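Local coordinates for putative glucarate dehydratase (PDB 4IT1), which probably catalyses the magnesium-dependent dehydration of D-glucarate to 5-dehydro-4-deoxy-D-glucarate, as a member of the mandelate racemase/muconate lactonizing enzyme family, at residues A[165-170]-A[239-244]; A[252-257]-A[282-287]; A[268-271]-A[276-279]; A[292-295]-A[299-302]. All coordinates share one frame; numbering follows the deposited sequence.

Interaction 1: A[165-170]-A[239-244]. With MG (magnesium ion), chain E.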
loop_
_atom_site.group_PDB
_atom_site.type_symbol
_atom_site.label_atom_id
_atom_site.label_comp_id
_atom_site.label_asym_id
_atom_site.label_seq_id
_atom_site.Cartn_x
_atom_site.Cartn_y
_atom_site.Cartn_z
ATOM N N PRO A 165 -1.264 12.623 -17.932
ATOM C CA PRO A 165 -1.837 13.935 -18.265
ATOM C C PRO A 165 -1.625 14.971 -17.150
ATOM O O PRO A 165 -1.455 14.604 -15.983
ATOM C CB PRO A 165 -3.330 13.637 -18.462
ATOM C CG PRO A 165 -3.590 12.400 -17.661
ATOM C CD PRO A 165 -2.297 11.625 -17.593
ATOM N N PHE A 166 -1.612 16.246 -17.528
ATOM C CA PHE A 166 -1.429 17.350 -16.594
ATOM C C PHE A 166 -2.292 18.509 -17.018
ATOM O O PHE A 166 -2.675 18.607 -18.183
ATOM C CB PHE A 166 0.027 17.810 -16.565
ATOM C CG PHE A 166 0.912 16.974 -15.693
ATOM C CD1 PHE A 166 1.079 17.287 -14.348
ATOM C CD2 PHE A 166 1.591 15.878 -16.216
ATOM C CE1 PHE A 166 1.910 16.525 -13.542
ATOM C CE2 PHE A 166 2.420 15.108 -15.411
ATOM C CZ PHE A 166 2.578 15.432 -14.070
ATOM N N SER A 167 -2.594 19.394 -16.075
ATOM C CA SER A 167 -3.364 20.584 -16.394
ATOM C C SER A 167 -2.454 21.793 -16.508
ATOM O O SER A 167 -1.262 21.739 -16.168
ATOM C CB SER A 167 -4.468 20.827 -15.355
ATOM O OG SER A 167 -3.940 20.889 -14.045
ATOM N N ALA A 168 -3.018 22.876 -17.023
ATOM C CA ALA A 168 -2.347 24.160 -17.014
ATOM C C ALA A 168 -2.691 24.825 -15.689
ATOM O O ALA A 168 -3.874 25.069 -15.414
ATOM C CB ALA A 168 -2.830 25.009 -18.178
ATOM N N TYR A 169 -1.675 25.084 -14.864
ATOM C CA TYR A 169 -1.884 25.759 -13.575
ATOM C C TYR A 169 -1.776 27.281 -13.724
ATOM O O TYR A 169 -0.675 27.830 -13.797
ATOM C CB TYR A 169 -0.923 25.236 -12.492
ATOM C CG TYR A 169 -1.599 25.045 -11.127
ATOM C CD1 TYR A 169 -2.491 26.002 -10.617
ATOM C CD2 TYR A 169 -1.355 23.903 -10.357
ATOM C CE1 TYR A 169 -3.120 25.822 -9.397
ATOM C CE2 TYR A 169 -1.980 23.722 -9.124
ATOM C CZ TYR A 169 -2.858 24.687 -8.651
ATOM O OH TYR A 169 -3.484 24.523 -7.434
ATOM N N LEU A 170 -2.932 27.942 -13.771
ATOM C CA LEU A 170 -3.026 29.384 -13.960
ATOM C C LEU A 170 -3.012 30.178 -12.652
ATOM O O LEU A 170 -3.655 29.791 -11.665
ATOM C CB LEU A 170 -4.320 29.739 -14.692
ATOM C CG LEU A 170 -4.692 29.101 -16.028
ATOM C CD1 LEU A 170 -5.908 29.829 -16.591
ATOM C CD2 LEU A 170 -3.524 29.142 -16.998
ATOM N N PRO A 239 -11.943 20.721 -19.195
ATOM C CA PRO A 239 -12.369 20.590 -17.800
ATOM C C PRO A 239 -11.723 21.686 -16.947
ATOM O O PRO A 239 -10.501 21.889 -17.021
ATOM C CB PRO A 239 -11.846 19.204 -17.398
ATOM C CG PRO A 239 -11.634 18.478 -18.688
ATOM C CD PRO A 239 -11.184 19.541 -19.645
ATOM N N LEU A 240 -12.546 22.401 -16.178
ATOM C CA LEU A 240 -12.072 23.526 -15.361
ATOM C C LEU A 240 -12.148 23.250 -13.856
ATOM O O LEU A 240 -13.144 22.707 -13.358
ATOM C CB LEU A 240 -12.842 24.807 -15.699
ATOM C CG LEU A 240 -12.830 25.286 -17.156
ATOM C CD1 LEU A 240 -13.833 26.412 -17.368
ATOM C CD2 LEU A 240 -11.440 25.727 -17.576
ATOM N N ARG A 241 -11.079 23.624 -13.153
ATOM C CA ARG A 241 -10.952 23.449 -11.699
ATOM C C ARG A 241 -10.379 24.716 -11.042
ATOM O O ARG A 241 -9.660 25.482 -11.692
ATOM C CB ARG A 241 -10.017 22.278 -11.390
ATOM C CG ARG A 241 -10.413 20.953 -12.005
ATOM C CD ARG A 241 -9.186 20.175 -12.461
ATOM N NE ARG A 241 -9.559 19.123 -13.404
ATOM C CZ ARG A 241 -8.726 18.485 -14.225
ATOM N NH1 ARG A 241 -7.430 18.771 -14.252
ATOM N NH2 ARG A 241 -9.203 17.552 -15.033
ATOM N N ILE A 242 -10.691 24.923 -9.758
ATOM C CA ILE A 242 -10.108 26.029 -8.973
ATOM C C ILE A 242 -9.629 25.599 -7.596
ATOM O O ILE A 242 -10.183 24.678 -7.001
ATOM C CB ILE A 242 -11.077 27.212 -8.779
ATOM C CG1 ILE A 242 -12.441 26.723 -8.277
ATOM C CG2 ILE A 242 -11.192 28.023 -10.055
ATOM C CD1 ILE A 242 -13.315 27.810 -7.694
ATOM N N ASP A 243 -8.607 26.294 -7.099
ATOM C CA ASP A 243 -8.086 26.090 -5.748
ATOM C C ASP A 243 -8.083 27.414 -4.983
ATOM O O ASP A 243 -7.098 28.156 -5.036
ATOM C CB ASP A 243 -6.661 25.517 -5.803
ATOM C CG ASP A 243 -6.131 25.109 -4.429
ATOM O OD1 ASP A 243 -6.816 25.363 -3.414
ATOM O OD2 ASP A 243 -5.028 24.518 -4.359
ATOM N N PRO A 244 -9.184 27.730 -4.276
ATOM C CA PRO A 244 -9.177 28.960 -3.475
ATOM C C PRO A 244 -8.415 28.844 -2.144
ATOM O O PRO A 244 -8.475 29.762 -1.332
ATOM C CB PRO A 244 -10.671 29.234 -3.218
ATOM C CG PRO A 244 -11.426 28.307 -4.125
ATOM C CD PRO A 244 -10.527 27.127 -4.333
HETATM MG MG MG E . -4.122 23.168 -3.148
HETATM O O HOH W 1 -5.364 19.545 -12.039
HETATM O O HOH W 2 -5.699 23.660 -1.754
HETATM O O HOH W 3 -2.468 22.869 -4.404
HETATM O O HOH W 4 -2.864 24.158 -1.875
#

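Interaction 2: A[252-257]-A[282-287]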
loop_
_atom_site.group_PDB
_atom_site.type_symbol
_atom_site.label_atom_id
_atom_site.label_comp_id
_atom_site.label_asym_id
_atom_site.label_seq_id
_atom_site.Cartn_x
_atom_site.Cartn_y
_atom_site.Cartn_z
ATOM N N THR A 252 -19.927 32.184 1.185
ATOM C CA THR A 252 -19.298 32.632 -0.049
ATOM C C THR A 252 -19.175 31.481 -1.034
ATOM O O THR A 252 -19.564 31.607 -2.197
ATOM C CB THR A 252 -17.902 33.229 0.228
ATOM O OG1 THR A 252 -18.052 34.444 0.968
ATOM C CG2 THR A 252 -17.153 33.531 -1.068
ATOM N N SER A 253 -18.633 30.365 -0.557
ATOM C CA SER A 253 -18.500 29.145 -1.347
ATOM C C SER A 253 -19.837 28.765 -1.977
ATOM O O SER A 253 -19.906 28.402 -3.154
ATOM C CB SER A 253 -17.984 27.996 -0.468
ATOM O OG SER A 253 -16.589 28.102 -0.225
ATOM N N ILE A 254 -20.897 28.861 -1.182
ATOM C CA ILE A 254 -22.237 28.567 -1.654
ATOM C C ILE A 254 -22.698 29.564 -2.723
ATOM O O ILE A 254 -23.218 29.141 -3.756
ATOM C CB ILE A 254 -23.231 28.459 -0.482
ATOM C CG1 ILE A 254 -22.969 27.153 0.278
ATOM C CG2 ILE A 254 -24.679 28.517 -0.973
ATOM C CD1 ILE A 254 -23.591 27.102 1.657
ATOM N N ARG A 255 -22.487 30.864 -2.483
ATOM C CA ARG A 255 -22.881 31.911 -3.438
ATOM C C ARG A 255 -22.146 31.776 -4.766
ATOM O O ARG A 255 -22.730 32.008 -5.829
ATOM C CB ARG A 255 -22.672 33.319 -2.867
ATOM C CG ARG A 255 -23.657 33.711 -1.774
ATOM C CD ARG A 255 -23.702 35.219 -1.540
ATOM N NE ARG A 255 -22.426 35.770 -1.074
ATOM C CZ ARG A 255 -21.583 36.476 -1.828
ATOM N NH1 ARG A 255 -21.867 36.736 -3.099
ATOM N NH2 ARG A 255 -20.447 36.928 -1.306
ATOM N N MET A 256 -20.875 31.386 -4.698
ATOM C CA MET A 256 -20.069 31.174 -5.895
ATOM C C MET A 256 -20.532 29.954 -6.689
ATOM O O MET A 256 -20.653 30.016 -7.920
ATOM C CB MET A 256 -18.584 31.070 -5.545
ATOM C CG MET A 256 -17.980 32.336 -4.937
ATOM S SD MET A 256 -18.168 33.867 -5.886
ATOM C CE MET A 256 -19.618 34.597 -5.124
ATOM N N ALA A 257 -20.800 28.857 -5.982
ATOM C CA ALA A 257 -21.381 27.652 -6.579
ATOM C C ALA A 257 -22.628 27.976 -7.406
ATOM O O ALA A 257 -22.814 27.428 -8.489
ATOM C CB ALA A 257 -21.722 26.641 -5.499
ATOM N N LYS A 282 -22.514 18.485 1.610
ATOM C CA LYS A 282 -23.895 18.150 1.966
ATOM C C LYS A 282 -24.868 19.139 1.361
ATOM O O LYS A 282 -25.895 18.753 0.811
ATOM C CB LYS A 282 -24.082 18.106 3.486
ATOM C CG LYS A 282 -23.773 16.754 4.104
ATOM C CD LYS A 282 -23.465 16.870 5.589
ATOM C CE LYS A 282 -22.651 15.676 6.067
ATOM N NZ LYS A 282 -21.792 16.007 7.240
ATOM N N ARG A 283 -24.522 20.417 1.447
ATOM C CA ARG A 283 -25.425 21.487 1.061
ATOM C C ARG A 283 -25.538 21.684 -0.443
ATOM O O ARG A 283 -26.491 22.297 -0.910
ATOM C CB ARG A 283 -25.004 22.800 1.727
ATOM C CG ARG A 283 -25.348 22.880 3.204
ATOM C CD ARG A 283 -25.775 24.285 3.576
ATOM N NE ARG A 283 -26.790 24.762 2.640
ATOM C CZ ARG A 283 -27.198 26.021 2.545
ATOM N NH1 ARG A 283 -28.125 26.342 1.647
ATOM N NH2 ARG A 283 -26.681 26.955 3.340
ATOM N N THR A 284 -24.566 21.179 -1.196
ATOM C CA THR A 284 -24.521 21.411 -2.640
ATOM C C THR A 284 -24.468 20.124 -3.470
ATOM O O THR A 284 -24.964 20.089 -4.595
ATOM C CB THR A 284 -23.305 22.263 -3.041
ATOM O OG1 THR A 284 -22.104 21.535 -2.758
ATOM C CG2 THR A 284 -23.292 23.602 -2.298
ATOM N N GLY A 285 -23.852 19.080 -2.919
ATOM C CA GLY A 285 -23.580 17.855 -3.668
ATOM C C GLY A 285 -22.374 17.978 -4.593
ATOM O O GLY A 285 -22.092 17.068 -5.373
ATOM N N LEU A 286 -21.650 19.096 -4.503
ATOM C CA LEU A 286 -20.487 19.349 -5.370
ATOM C C LEU A 286 -19.272 18.460 -5.081
ATOM O O LEU A 286 -19.045 18.074 -3.923
ATOM C CB LEU A 286 -20.079 20.814 -5.301
ATOM C CG LEU A 286 -21.013 21.775 -6.035
ATOM C CD1 LEU A 286 -20.633 23.210 -5.707
ATOM C CD2 LEU A 286 -21.005 21.529 -7.540
ATOM N N PRO A 287 -18.488 18.133 -6.135
ATOM C CA PRO A 287 -17.281 17.323 -5.943
ATOM C C PRO A 287 -16.132 18.154 -5.376
ATOM O O PRO A 287 -15.581 19.028 -6.067
ATOM C CB PRO A 287 -16.940 16.822 -7.361
ATOM C CG PRO A 287 -17.897 17.507 -8.298
ATOM C CD PRO A 287 -18.636 18.566 -7.538
#

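Interaction 3: A[268-271]-A[276-279]. With MG (magnesium ion), chain E.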
loop_
_atom_site.group_PDB
_atom_site.type_symbol
_atom_site.label_atom_id
_atom_site.label_comp_id
_atom_site.label_asym_id
_atom_site.label_seq_id
_atom_site.Cartn_x
_atom_site.Cartn_y
_atom_site.Cartn_z
ATOM N N GLU A 268 -11.425 22.509 -5.569
ATOM C CA GLU A 268 -10.390 22.118 -4.621
ATOM C C GLU A 268 -10.342 23.060 -3.424
ATOM O O GLU A 268 -10.128 24.211 -3.598
ATOM C CB GLU A 268 -9.024 22.098 -5.299
ATOM C CG GLU A 268 -7.897 21.552 -4.433
ATOM C CD GLU A 268 -6.502 21.928 -4.888
ATOM O OE1 GLU A 268 -6.282 22.154 -6.072
ATOM O OE2 GLU A 268 -5.597 21.986 -4.057
ATOM N N ASP A 269 -10.553 22.559 -2.219
ATOM C CA ASP A 269 -10.449 23.377 -0.984
ATOM C C ASP A 269 -11.067 24.766 -1.120
ATOM O O ASP A 269 -10.372 25.767 -0.968
ATOM C CB ASP A 269 -8.981 23.544 -0.559
ATOM C CG ASP A 269 -8.341 22.240 -0.182
ATOM O OD1 ASP A 269 -8.967 21.482 0.586
ATOM O OD2 ASP A 269 -7.217 21.961 -0.660
ATOM N N PRO A 270 -12.367 24.844 -1.437
ATOM C CA PRO A 270 -12.911 26.201 -1.486
ATOM C C PRO A 270 -13.081 26.837 -0.100
ATOM O O PRO A 270 -13.069 28.060 0.017
ATOM C CB PRO A 270 -14.271 26.011 -2.161
ATOM C CG PRO A 270 -14.619 24.577 -1.946
ATOM C CD PRO A 270 -13.318 23.838 -1.940
ATOM N N THR A 271 -13.246 26.003 0.925
ATOM C CA THR A 271 -13.601 26.447 2.273
ATOM C C THR A 271 -12.773 25.669 3.315
ATOM O O THR A 271 -12.486 24.491 3.115
ATOM C CB THR A 271 -15.128 26.332 2.486
ATOM O OG1 THR A 271 -15.548 27.190 3.551
ATOM C CG2 THR A 271 -15.564 24.909 2.757
ATOM N N GLY A 276 -16.141 22.191 7.449
ATOM C CA GLY A 276 -16.646 23.126 6.441
ATOM C C GLY A 276 -16.787 22.481 5.073
ATOM O O GLY A 276 -17.799 22.675 4.386
ATOM N N MET A 277 -15.773 21.714 4.683
ATOM C CA MET A 277 -15.787 20.972 3.422
ATOM C C MET A 277 -16.949 19.972 3.379
ATOM O O MET A 277 -17.679 19.904 2.385
ATOM C CB MET A 277 -14.445 20.282 3.186
ATOM C CG MET A 277 -13.299 21.252 2.904
ATOM S SD MET A 277 -13.265 21.959 1.234
ATOM C CE MET A 277 -12.623 20.536 0.354
ATOM N N ALA A 278 -17.142 19.238 4.477
ATOM C CA ALA A 278 -18.255 18.292 4.608
ATOM C C ALA A 278 -19.595 18.994 4.460
ATOM O O ALA A 278 -20.475 18.522 3.744
ATOM C CB ALA A 278 -18.193 17.566 5.945
ATOM N N GLU A 279 -19.735 20.127 5.136
ATOM C CA GLU A 279 -20.986 20.861 5.163
ATOM C C GLU A 279 -21.287 21.399 3.775
ATOM O O GLU A 279 -22.423 21.311 3.296
ATOM C CB GLU A 279 -20.919 21.979 6.201
ATOM C CG GLU A 279 -22.088 22.953 6.198
ATOM C CD GLU A 279 -23.315 22.453 6.937
ATOM O OE1 GLU A 279 -24.254 23.261 7.099
ATOM O OE2 GLU A 279 -23.354 21.270 7.352
HETATM MG MG MG E . -4.122 23.168 -3.148
HETATM O O HOH W 2 -5.699 23.660 -1.754
HETATM O O HOH W 3 -2.468 22.869 -4.404
HETATM O O HOH W 4 -2.864 24.158 -1.875
#

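Interaction 4: A[292-295]-A[299-302]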
loop_
_atom_site.group_PDB
_atom_site.type_symbol
_atom_site.label_atom_id
_atom_site.label_comp_id
_atom_site.label_asym_id
_atom_site.label_seq_id
_atom_site.Cartn_x
_atom_site.Cartn_y
_atom_site.Cartn_z
ATOM N N MET A 292 -5.321 20.048 1.554
ATOM C CA MET A 292 -5.200 20.843 2.779
ATOM C C MET A 292 -5.763 20.109 3.980
ATOM O O MET A 292 -5.113 20.053 5.022
ATOM C CB MET A 292 -5.883 22.201 2.631
ATOM C CG MET A 292 -5.043 23.210 1.855
ATOM S SD MET A 292 -5.888 24.766 1.534
ATOM C CE MET A 292 -5.671 25.615 3.105
ATOM N N VAL A 293 -6.958 19.537 3.831
ATOM C CA VAL A 293 -7.595 18.842 4.944
ATOM C C VAL A 293 -7.314 17.337 4.976
ATOM O O VAL A 293 -7.593 16.669 5.969
ATOM C CB VAL A 293 -9.095 19.153 5.050
ATOM C CG1 VAL A 293 -9.296 20.647 5.230
ATOM C CG2 VAL A 293 -9.853 18.641 3.825
ATOM N N VAL A 294 -6.758 16.802 3.893
ATOM C CA VAL A 294 -6.304 15.415 3.883
ATOM C C VAL A 294 -4.893 15.413 3.313
ATOM O O VAL A 294 -4.702 15.392 2.092
ATOM C CB VAL A 294 -7.247 14.477 3.075
ATOM C CG1 VAL A 294 -6.687 13.066 3.007
ATOM C CG2 VAL A 294 -8.631 14.437 3.693
ATOM N N THR A 295 -3.912 15.464 4.214
ATOM C CA THR A 295 -2.506 15.557 3.839
ATOM C C THR A 295 -1.684 14.448 4.476
ATOM O O THR A 295 -0.480 14.364 4.233
ATOM C CB THR A 295 -1.882 16.918 4.224
ATOM O OG1 THR A 295 -1.886 17.066 5.656
ATOM C CG2 THR A 295 -2.643 18.068 3.589
ATOM N N GLU A 299 -5.486 12.192 8.900
ATOM C CA GLU A 299 -6.465 13.092 8.297
ATOM C C GLU A 299 -7.408 12.342 7.348
ATOM O O GLU A 299 -8.608 12.649 7.289
ATOM C CB GLU A 299 -5.757 14.253 7.592
ATOM C CG GLU A 299 -5.031 15.187 8.560
ATOM C CD GLU A 299 -4.243 16.295 7.867
ATOM O OE1 GLU A 299 -3.524 17.043 8.569
ATOM O OE2 GLU A 299 -4.329 16.423 6.624
ATOM N N PHE A 300 -6.864 11.354 6.630
ATOM C CA PHE A 300 -7.655 10.519 5.719
ATOM C C PHE A 300 -8.768 9.812 6.500
ATOM O O PHE A 300 -9.929 9.865 6.098
ATOM C CB PHE A 300 -6.758 9.509 4.987
ATOM C CG PHE A 300 -7.501 8.572 4.052
ATOM C CD1 PHE A 300 -8.136 7.425 4.538
ATOM C CD2 PHE A 300 -7.542 8.820 2.681
ATOM C CE1 PHE A 300 -8.812 6.568 3.683
ATOM C CE2 PHE A 300 -8.211 7.963 1.816
ATOM C CZ PHE A 300 -8.847 6.835 2.317
ATOM N N ARG A 301 -8.398 9.182 7.621
ATOM C CA ARG A 301 -9.329 8.490 8.520
ATOM C C ARG A 301 -10.436 9.416 9.023
ATOM O O ARG A 301 -11.612 9.046 9.033
ATOM C CB ARG A 301 -8.559 7.877 9.719
ATOM C CG ARG A 301 -9.411 7.129 10.753
ATOM C CD ARG A 301 -8.621 6.622 11.964
ATOM N NE ARG A 301 -8.096 7.735 12.763
ATOM C CZ ARG A 301 -6.819 8.132 12.802
ATOM N NH1 ARG A 301 -5.877 7.501 12.101
ATOM N NH2 ARG A 301 -6.472 9.169 13.556
ATOM N N ARG A 302 -10.055 10.609 9.462
ATOM C CA ARG A 302 -11.032 11.559 9.989
ATOM C C ARG A 302 -11.920 12.096 8.860
ATOM O O ARG A 302 -13.101 12.355 9.070
ATOM C CB ARG A 302 -10.350 12.697 10.766
ATOM C CG ARG A 302 -9.653 12.238 12.053
ATOM C CD ARG A 302 -9.283 13.394 12.983
ATOM N NE ARG A 302 -8.202 14.238 12.465
ATOM C CZ ARG A 302 -6.894 14.019 12.633
ATOM N NH1 ARG A 302 -6.449 12.967 13.317
ATOM N NH2 ARG A 302 -6.019 14.871 12.114
HETATM O O HOH W 5 -3.886 19.663 7.521
#

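Interaction 1: A[165-170]-A[239-244]
Tyr-169 brings its OH within 3.4 Å of Asp-243 OD2, an oxygen that ligates magnesium, yet the angle is too poor for a hydrogen bond. The two residues belong to strands 163-170 and 240-243 of the modified beta/alpha barrel of the enolase superfamily. Strand 212-215 lies between these two strands, so they meet through side chains alone, inside the barrel. Ring and carboxylate planes are 37° apart, and the hydroxyl comes up beside OD2 close to the level of the carboxylate. Asp-243 carries CG anti to its amide N (chi1 -172°), which swings the carboxylate out to the metal, with OD2 2.0 Å from the magnesium. Its other oxygen, OD1, accepts 2.6 Å from a magnesium-bound water and is also held by the backbone N of Asn-245. Glu-268 and Asn-291 supply the remaining protein ligands. The Tyr-169 hydroxyl has its hydrogen bond with Lys-215, the predicted proton acceptor, whose amine also makes a weak bond to Asp-243 OD2; the three polar ends thus gather beside the metal. Two residues earlier in each segment the Arg-241 chain bends at chi2 (143°) and brings NH1 to 3.8 Å from Ser-167 CB, while NH2 is hydrogen-bonded to Gln-265. A water completes this second meeting point: it lies 2.8 Å from Ser-167 OG and accepts a weak bond of 3.1 Å from Arg-241 NH1.

Interaction 2: A[252-257]-A[282-287]
With CG1 beside the amide N (chi1 -72°) and the chain extended beyond it, Ile-254 pushes CD1 out from its helix against Arg-283, whose own chain folds at chi2 and again at chi3 (50°) to lay the guanidinium across that methyl. CD1 sits over one face of the group, 3.5 Å from Arg-283 NH2 and 3.9 Å from CZ, the two side chains crossing at about a right angle. The contact is apolar on one partner and a flat cation on the other, at the protein surface. Helices 250-260 and 274-284 are successive outer helices of the beta/alpha barrel, and here the middle of the first packs on the C-terminal end of the second. Next to this, Ile-254 CG1 meets Thr-284 CG2 at 4.4 Å, a looser touch. Thr-284 OG1 turns away from it to form an ST turn, accepting 3.0 Å from Leu-286 N in a fairly straight bond (164°), besides its hydrogen bond with Leu-280 O. Gly-285, the first residue beyond the helix, takes a positive phi within that turn. The chain turns off the helix, and Leu-286 CD1 comes to 3.6 Å from Ala-257 CB; both residues also lie against Tyr-267 of strand 266-268.

Interaction 3: A[268-271]-A[276-279]
Met-277 curls back from helix 274-284 onto the loop that precedes it, its chain bent at both chi2 (-77°) and chi3 (-76°). This is a beta-alpha loop at the C-terminal end of a barrel strand, the place where enolase-superfamily enzymes carry their metal ligands. The double bend sets the sulfur beside the backbone, SD lying 3.2 Å from Thr-271 O, and the side chain crosses the Pro-270 ring at about a right angle, SD 3.7 Å from Pro-270 CD. CE then continues deeper, to 3.8 Å from Asp-269 OD1. An alanine in place of Met-277 would probably open a gap beside Pro-270 and leave the Asp-269 carboxylate without its apolar neighbour. Asp-269 does not touch magnesium here. Its OD2 accepts from a metal-bound water and from Asn-291 N, while OD1 is hydrogen-bonded to Thr-290, so polar partners fix the group and the methyl of Met-277 merely backs it. Glu-268, by contrast, runs out extended from CG and binds the magnesium through OE2 at 2.1 Å. Its positive-phi neighbour, Asp-269, turns the chain between metal site and helix. Thr-271 points OG1 at Trp-248 O and thereby turns its methyl to the helix. There Thr-271 CG2 rests 3.6 Å from Gly-276 O, where the helix residue is a glycine.

Interaction 4: A[292-295]-A[299-302]
Glu-299 reaches back from the first turn of helix 297-306 and presents OE2 to two donors of one residue, Thr-295. The segments form a beta-alpha junction of the barrel, a loop after strand 288-290 strapped to the helix it leads into. On the tight side, Thr-295 N donates to Glu-299 OE2 at 2.6 Å, arriving on the anti side and 27° out of the carboxylate plane. Thr-295 OG1 donates to the same oxygen at 2.7 Å from above that plane, and both come from the same face. The glutamate chain is extended beyond CG, so its carboxylate spans the loop and OE2 passes near Val-293 O, an acceptor with which it makes no bond. Thr-295 OG1 is also hydrogen-bonded to Lys-127 NZ, a charge that would probably favour an ionised carboxylate nearby. A glutamine in place of Glu-299 removes the negative charge and would probably weaken the double grip on Thr-295 N and OG1. Next to this, Val-294 CG1 packs 3.8 Å from Phe-300 CA and 4.1 Å from its CB; with CG anti to the amide N (chi1 178°), the phenyl ring leads off to Phe-335 and helix 322-334. The other end of the carboxylate is looser and wetter. Val-293 turns its side chain from the helix; both bonds from Thr-295 go to OE2, and OE1 takes a water. This water spans the gap, donating to Met-292 O and to Glu-299 OE1, 2.8 Å in each case.

From the N terminus, interaction 1 is the first to close: it joins barrel strand 163-170 to strand 240-243 over 68 intervening residues. Interaction 2 opens shortly after, on the helix that follows strand 240-243, and spans a beta-alpha unit to the end of the next helix. Interaction 3 falls within that span, drawing the loop after strand 266-268 onto helix 274-284, which interaction 2 also uses. Interaction 4 repeats such a loop-to-helix closure one unit later, and none of the contacts cross. Interactions 1 and 3 share the magnesium and its waters, whereas 292-295 begins just after the ligand Asn-291; interaction 2 lies at the outer surface, touching interaction 3 through Ser-253 but not interactions 1 and 4.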